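Local coordinates for aspartate aminotransferase (Plasmodium falciparum, PDB 3K7Y) that catalyses the reversible transfer of the amino group of L-aspartate to 2-oxoglutarate, giving oxaloacetate and L-glutamate with pyridoxal 5'-phosphate as cofactor, and works as a homodimer, at the interface of chains A and B. Residues are numbered along the deposited sequence; one frame, centred on the assembly and turned at random. Chains: chain A/B, Aspartate aminotransferase.

All three contacts lie in the interface of the homodimer, whose two-fold symmetry gives each a twin with the chains exchanged. Contacts 1 and 2 have C-alpha centres about 14 Å apart and use the same two segments with the chains swapped: the loop at residues 66-68 and the loop at 254-257, both near the cofactor. Contact 1 adds the start of helix 291-302 and reaches the symmetry axis. Contact 3, where an N-terminal segment meets helix 268-283, has its C-alpha centre about 27 Å from that of contact 1 and about 32 Å from that of contact 2. The dimer is thus held near its active sites and also at a remote clasp.

Contact 1: the interface of chains A and B. Residues chain A 66, 290-292; chain B 255-256, 292-293.
A:His292 and B:His292 stack on each other across the two-fold axis, and this pair forms the compact core of the contact. Their planes differ by 1° and their centroids are 3.3 Å apart; the side chains arrive from opposite directions, so that ND1 of each ring sits over the centre of the other. CG anti to the backbone N (chi1 164°) points each imidazole at the other subunit's ring. B:Glu256 lies beside the stack, its CD 3.7 Å from A:His292 CB. Its chain bends at chi2, and OE1 presents its syn lone pair to the backbone N of A:His292 at 3.2 Å. The neighbouring B:Gly255 O accepts a hydrogen bond from A:Ile291 N at 3.0 Å, the donor standing above the carbonyl plane. Two acceptors of chain B therefore bind the first turn of helix 291-302 in chain A, where the helix end would tend to favour a negative carboxylate.

The looser side begins with A:Lys66. Its backbone O takes an almost straight hydrogen bond from B:Gly255 N (3.2 Å, 171° at H), but its side chain crosses B:Glu256 through methylenes, CD coming to 3.4 Å from OE2. The opposite charges do not form a salt bridge. B:Thr293 contributes even less, its CG2 meeting A:Val290 CG1 at 4.2 Å. Past the carboxylate, the extended lysine chain ends with the ammonium NZ 4.6 Å from B:Glu256 OE2.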
loop_
_atom_site.group_PDB
_atom_site.type_symbol
_atom_site.label_atom_id
_atom_site.label_comp_id
_atom_site.label_asym_id
_atom_site.label_seq_id
_atom_site.Cartn_x
_atom_site.Cartn_y
_atom_site.Cartn_z
ATOM N N LYS A 66 -13.348 7.183 9.917
ATOM C CA LYS A 66 -12.171 6.706 9.169
ATOM C C LYS A 66 -11.941 7.445 7.840
ATOM O O LYS A 66 -12.275 6.929 6.784
ATOM C CB LYS A 66 -12.262 5.199 8.941
ATOM C CG LYS A 66 -12.363 4.401 10.222
ATOM C CD LYS A 66 -12.568 2.917 9.958
ATOM C CE LYS A 66 -13.144 2.215 11.188
ATOM N NZ LYS A 66 -13.269 0.736 11.015
ATOM N N VAL A 290 -2.713 3.853 5.053
ATOM C CA VAL A 290 -3.656 3.291 6.034
ATOM C C VAL A 290 -3.799 4.151 7.302
ATOM O O VAL A 290 -2.814 4.483 7.983
ATOM C CB VAL A 290 -3.303 1.823 6.381
ATOM C CG1 VAL A 290 -4.240 1.251 7.462
ATOM C CG2 VAL A 290 -3.364 0.987 5.121
ATOM N N ILE A 291 -5.041 4.512 7.597
ATOM C CA ILE A 291 -5.328 5.403 8.704
ATOM C C ILE A 291 -5.194 4.671 10.047
ATOM O O ILE A 291 -4.686 5.233 11.015
ATOM C CB ILE A 291 -6.693 6.107 8.481
ATOM C CG1 ILE A 291 -6.708 7.517 9.099
ATOM C CG2 ILE A 291 -7.857 5.195 8.832
ATOM C CD1 ILE A 291 -7.720 7.748 10.162
ATOM N N HIS A 292 -5.590 3.402 10.084
ATOM C CA HIS A 292 -5.460 2.603 11.300
ATOM C C HIS A 292 -4.028 2.531 11.781
ATOM O O HIS A 292 -3.741 2.829 12.936
ATOM C CB HIS A 292 -5.992 1.186 11.095
ATOM C CG HIS A 292 -5.545 0.217 12.148
ATOM N ND1 HIS A 292 -6.192 0.081 13.358
ATOM C CD2 HIS A 292 -4.510 -0.659 12.171
ATOM C CE1 HIS A 292 -5.588 -0.849 14.074
ATOM N NE2 HIS A 292 -4.562 -1.310 13.379
ATOM N N GLY B 255 -10.062 5.693 4.815
ATOM C CA GLY B 255 -8.629 5.631 5.086
ATOM C C GLY B 255 -8.052 4.246 5.301
ATOM O O GLY B 255 -6.836 4.081 5.280
ATOM N N GLU B 256 -8.904 3.251 5.523
ATOM C CA GLU B 256 -8.423 1.896 5.745
ATOM C C GLU B 256 -7.787 1.326 4.477
ATOM O O GLU B 256 -6.971 0.395 4.529
ATOM C CB GLU B 256 -9.575 1.016 6.215
ATOM C CG GLU B 256 -9.634 0.683 7.714
ATOM C CD GLU B 256 -8.735 1.537 8.604
ATOM O OE1 GLU B 256 -7.492 1.369 8.559
ATOM O OE2 GLU B 256 -9.283 2.341 9.386
ATOM N N HIS B 292 -4.694 -5.655 9.514
ATOM C CA HIS B 292 -5.833 -5.077 10.222
ATOM C C HIS B 292 -7.051 -4.958 9.334
ATOM O O HIS B 292 -8.129 -5.428 9.685
ATOM C CB HIS B 292 -5.494 -3.701 10.794
ATOM C CG HIS B 292 -6.698 -2.899 11.185
ATOM N ND1 HIS B 292 -7.326 -3.041 12.404
ATOM C CD2 HIS B 292 -7.392 -1.948 10.510
ATOM C CE1 HIS B 292 -8.342 -2.202 12.473
ATOM N NE2 HIS B 292 -8.407 -1.531 11.336
ATOM N N THR B 293 -6.881 -4.314 8.188
ATOM C CA THR B 293 -8.014 -4.057 7.324
ATOM C C THR B 293 -8.508 -5.372 6.746
ATOM O O THR B 293 -9.672 -5.512 6.436
ATOM C CB THR B 293 -7.753 -2.926 6.284
ATOM O OG1 THR B 293 -6.788 -3.347 5.323
ATOM C CG2 THR B 293 -7.206 -1.682 6.978
#

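Contact 2: the interface of chains A and B. Residues chain A 248, 254-255, 257; chain B 66-68.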
loop_
_atom_site.group_PDB
_atom_site.type_symbol
_atom_site.label_atom_id
_atom_site.label_comp_id
_atom_site.label_asym_id
_atom_site.label_seq_id
_atom_site.Cartn_x
_atom_site.Cartn_y
_atom_site.Cartn_z
ATOM N N SER A 248 8.290 -2.762 11.328
ATOM C CA SER A 248 7.814 -4.123 11.272
ATOM C C SER A 248 8.396 -4.953 12.385
ATOM O O SER A 248 7.690 -5.805 12.928
ATOM C CB SER A 248 8.063 -4.763 9.922
ATOM O OG SER A 248 6.912 -4.600 9.109
ATOM N N TYR A 254 4.188 -6.445 12.078
ATOM C CA TYR A 254 4.575 -7.037 10.819
ATOM C C TYR A 254 3.540 -6.754 9.724
ATOM O O TYR A 254 3.782 -5.937 8.818
ATOM C CB TYR A 254 4.878 -8.519 11.006
ATOM C CG TYR A 254 6.075 -8.751 11.926
ATOM C CD1 TYR A 254 7.377 -8.767 11.421
ATOM C CD2 TYR A 254 5.907 -8.942 13.293
ATOM C CE1 TYR A 254 8.472 -8.972 12.259
ATOM C CE2 TYR A 254 6.987 -9.146 14.127
ATOM C CZ TYR A 254 8.266 -9.164 13.609
ATOM O OH TYR A 254 9.339 -9.371 14.453
ATOM N N GLY A 255 2.373 -7.378 9.838
ATOM C CA GLY A 255 1.326 -7.231 8.832
ATOM C C GLY A 255 0.691 -5.859 8.727
ATOM O O GLY A 255 -0.004 -5.579 7.755
ATOM N N ARG A 257 2.129 -3.245 8.154
ATOM C CA ARG A 257 2.954 -2.559 7.152
ATOM C C ARG A 257 3.242 -1.119 7.551
ATOM O O ARG A 257 3.009 -0.198 6.758
ATOM C CB ARG A 257 2.330 -2.624 5.759
ATOM C CG ARG A 257 1.682 -3.953 5.420
ATOM C CD ARG A 257 2.673 -5.109 5.411
ATOM N NE ARG A 257 3.746 -4.876 4.452
ATOM C CZ ARG A 257 4.996 -4.544 4.770
ATOM N NH1 ARG A 257 5.378 -4.423 6.052
ATOM N NH2 ARG A 257 5.871 -4.342 3.793
ATOM N N LYS B 66 0.239 -10.054 15.065
ATOM C CA LYS B 66 0.129 -9.343 13.779
ATOM C C LYS B 66 1.150 -9.809 12.726
ATOM O O LYS B 66 2.153 -9.146 12.507
ATOM C CB LYS B 66 0.226 -7.835 13.996
ATOM C CG LYS B 66 -0.834 -7.291 14.927
ATOM C CD LYS B 66 -0.640 -5.810 15.214
ATOM C CE LYS B 66 -1.378 -5.396 16.487
ATOM N NZ LYS B 66 -1.304 -3.928 16.757
ATOM N N PRO B 67 0.883 -10.951 12.065
ATOM C CA PRO B 67 1.769 -11.525 11.043
ATOM C C PRO B 67 1.696 -10.887 9.643
ATOM O O PRO B 67 0.661 -10.335 9.253
ATOM C CB PRO B 67 1.298 -12.981 10.947
ATOM C CG PRO B 67 0.334 -13.168 12.061
ATOM C CD PRO B 67 -0.244 -11.851 12.345
ATOM N N TYR B 68 2.805 -10.976 8.914
ATOM C CA TYR B 68 2.852 -10.715 7.489
ATOM C C TYR B 68 1.859 -11.619 6.757
ATOM O O TYR B 68 1.792 -12.821 7.055
ATOM C CB TYR B 68 4.231 -11.086 6.950
ATOM C CG TYR B 68 5.368 -10.148 7.219
ATOM C CD1 TYR B 68 5.226 -8.778 7.065
ATOM C CD2 TYR B 68 6.621 -10.642 7.577
ATOM C CE1 TYR B 68 6.300 -7.914 7.290
ATOM C CE2 TYR B 68 7.706 -9.785 7.807
ATOM C CZ TYR B 68 7.531 -8.422 7.654
ATOM O OH TYR B 68 8.573 -7.553 7.857
#
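B:Tyr68 reaches over from chain B and lays its phenol ring against A:Tyr254, beside the cofactor site of chain A. At CB, chi1 of -76° places CG beside the backbone N and anti to the carbonyl carbon, which directs the ring into the neighbouring subunit. CG faces A:Tyr254 CB at 4.2 Å; this methylene stands over the centre of the B:Tyr68 ring as a CH-pi contact. On one flank of the ring, CD1 lies 3.6 Å from the carbonyl O of A:Tyr254. CE1 then meets the guanidinium NH1 of A:Arg257 at 3.8 Å; NH1 is at the ring's edge and in its plane, with the guanidinium turned 83° from the ring. Over the same face as the CB methylene, the edge of A:Tyr254 points down at CE2 and CZ, its CD1 3.8 Å from CE2. The two tyrosine planes are 79° apart with centroids separated by 5.4 Å, the geometry of an edge-to-face pair. At the tip, the phenol OH comes to 3.5 Å from A:Ser248 CB.

A:Ser248 OG lies in plane at the edge of the A:Arg257 guanidinium, and both residues bind pyridoxal 5'-phosphate, as does B:Tyr68. In this aminotransferase family the tyrosine from the partner subunit helps hold the cofactor phosphate, so the active site is completed by dimerisation. The site joins loop 66-68 of chain B to the loop between strands 241-246 and 258-264 of chain A.

Contact 3: the interface of chains A and B. Residues chain A 273, 276-277, 280; chain B 8-11.
B:Ile11 meets A:Asn277 and A:Phe280 through both atoms of its longer branch. CG1 stands beyond the CG–CD2 rim of the A:Phe280 ring, above its plane, 4.0 Å from CD2, while CD1 turns to the amide of A:Asn277, 3.8 Å from its CG. The phenyl group is brought there by chi1 of -174°, with CG anti to the backbone N. B:Leu8 approaches the same A:Asn277 amide obliquely, its CD2 also 3.8 Å from CG, so two methyl groups flank a polar side chain. B:Ile11 (70 Å²) and A:Ile273 (63 Å²) hide the largest areas of the patch.

One helical turn away, A:Ile273 meets backbone carbonyls, CD1 being 3.6 Å from B:Leu8 O. A:Asn276 faces B:Asn10, their amide planes 29° apart. The bond from A:Asn276 ND2 to B:Asn10 OD1 is weak (3.3 Å, 131° at H), and the two ND2 groups lie close together, so the orientation of one of the two amides may be misassigned. OD1 of B:Asn10 is fixed better from within its own chain, by B:Ile11 N at 2.8 Å.

In the fold, residues 8-11 of chain B belong to the N-terminal arm, which follows 3-10 helix 4-7 and lies against helix 268-283 of chain A.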
loop_
_atom_site.group_PDB
_atom_site.type_symbol
_atom_site.label_atom_id
_atom_site.label_comp_id
_atom_site.label_asym_id
_atom_site.label_seq_id
_atom_site.Cartn_x
_atom_site.Cartn_y
_atom_site.Cartn_z
ATOM N N ILE A 273 7.710 21.627 -2.038
ATOM C CA ILE A 273 7.766 21.025 -3.378
ATOM C C ILE A 273 7.846 19.488 -3.325
ATOM O O ILE A 273 6.933 18.802 -3.769
ATOM C CB ILE A 273 8.947 21.579 -4.226
ATOM C CG1 ILE A 273 8.639 22.973 -4.782
ATOM C CG2 ILE A 273 9.280 20.635 -5.383
ATOM C CD1 ILE A 273 9.762 23.566 -5.664
ATOM N N ASN A 276 4.667 17.779 -2.742
ATOM C CA ASN A 276 3.763 17.688 -3.891
ATOM C C ASN A 276 4.195 16.622 -4.895
ATOM O O ASN A 276 3.363 15.844 -5.364
ATOM C CB ASN A 276 3.563 19.049 -4.570
ATOM C CG ASN A 276 2.519 19.938 -3.852
ATOM O OD1 ASN A 276 1.557 19.448 -3.257
ATOM N ND2 ASN A 276 2.710 21.254 -3.926
ATOM N N ASN A 277 5.491 16.567 -5.196
ATOM C CA ASN A 277 6.063 15.476 -5.990
ATOM C C ASN A 277 5.727 14.098 -5.422
ATOM O O ASN A 277 5.371 13.178 -6.162
ATOM C CB ASN A 277 7.579 15.603 -6.087
ATOM C CG ASN A 277 8.024 16.895 -6.753
ATOM O OD1 ASN A 277 8.372 17.880 -6.080
ATOM N ND2 ASN A 277 8.043 16.889 -8.080
ATOM N N PHE A 280 1.958 13.394 -5.641
ATOM C CA PHE A 280 1.814 13.105 -7.038
ATOM C C PHE A 280 2.190 11.654 -7.322
ATOM O O PHE A 280 1.332 10.851 -7.696
ATOM C CB PHE A 280 2.690 14.047 -7.841
ATOM C CG PHE A 280 2.500 13.913 -9.300
ATOM C CD1 PHE A 280 3.332 13.075 -10.046
ATOM C CD2 PHE A 280 1.470 14.602 -9.941
ATOM C CE1 PHE A 280 3.154 12.943 -11.418
ATOM C CE2 PHE A 280 1.281 14.475 -11.305
ATOM C CZ PHE A 280 2.121 13.638 -12.050
ATOM N N LEU B 8 13.923 20.461 -9.698
ATOM C CA LEU B 8 12.612 20.161 -9.138
ATOM C C LEU B 8 11.565 21.259 -9.247
ATOM O O LEU B 8 11.590 22.247 -8.502
ATOM C CB LEU B 8 12.718 19.604 -7.715
ATOM C CG LEU B 8 12.663 18.069 -7.645
ATOM C CD1 LEU B 8 12.671 17.615 -6.196
ATOM C CD2 LEU B 8 11.446 17.470 -8.371
ATOM N N GLU B 9 10.640 21.043 -10.180
ATOM C CA GLU B 9 9.478 21.897 -10.398
ATOM C C GLU B 9 8.312 21.400 -9.575
ATOM O O GLU B 9 8.311 20.260 -9.118
ATOM C CB GLU B 9 9.080 21.874 -11.878
ATOM C CG GLU B 9 9.640 23.023 -12.718
ATOM C CD GLU B 9 8.935 24.358 -12.466
ATOM O OE1 GLU B 9 7.739 24.371 -12.097
ATOM O OE2 GLU B 9 9.586 25.408 -12.649
ATOM N N ASN B 10 7.316 22.260 -9.394
ATOM C CA ASN B 10 6.064 21.845 -8.795
ATOM C C ASN B 10 5.037 21.466 -9.873
ATOM O O ASN B 10 5.147 21.907 -11.020
ATOM C CB ASN B 10 5.532 22.935 -7.870
ATOM C CG ASN B 10 4.686 22.377 -6.751
ATOM O OD1 ASN B 10 4.319 21.204 -6.767
ATOM N ND2 ASN B 10 4.372 23.211 -5.769
ATOM N N ILE B 11 4.047 20.649 -9.503
ATOM C CA ILE B 11 3.103 20.072 -10.474
ATOM C C ILE B 11 1.649 20.471 -10.303
ATOM O O ILE B 11 1.135 20.561 -9.192
ATOM C CB ILE B 11 3.133 18.516 -10.484
ATOM C CG1 ILE B 11 3.438 17.948 -9.083
ATOM C CG2 ILE B 11 4.052 17.995 -11.592
ATOM C CD1 ILE B 11 4.892 18.034 -8.630
#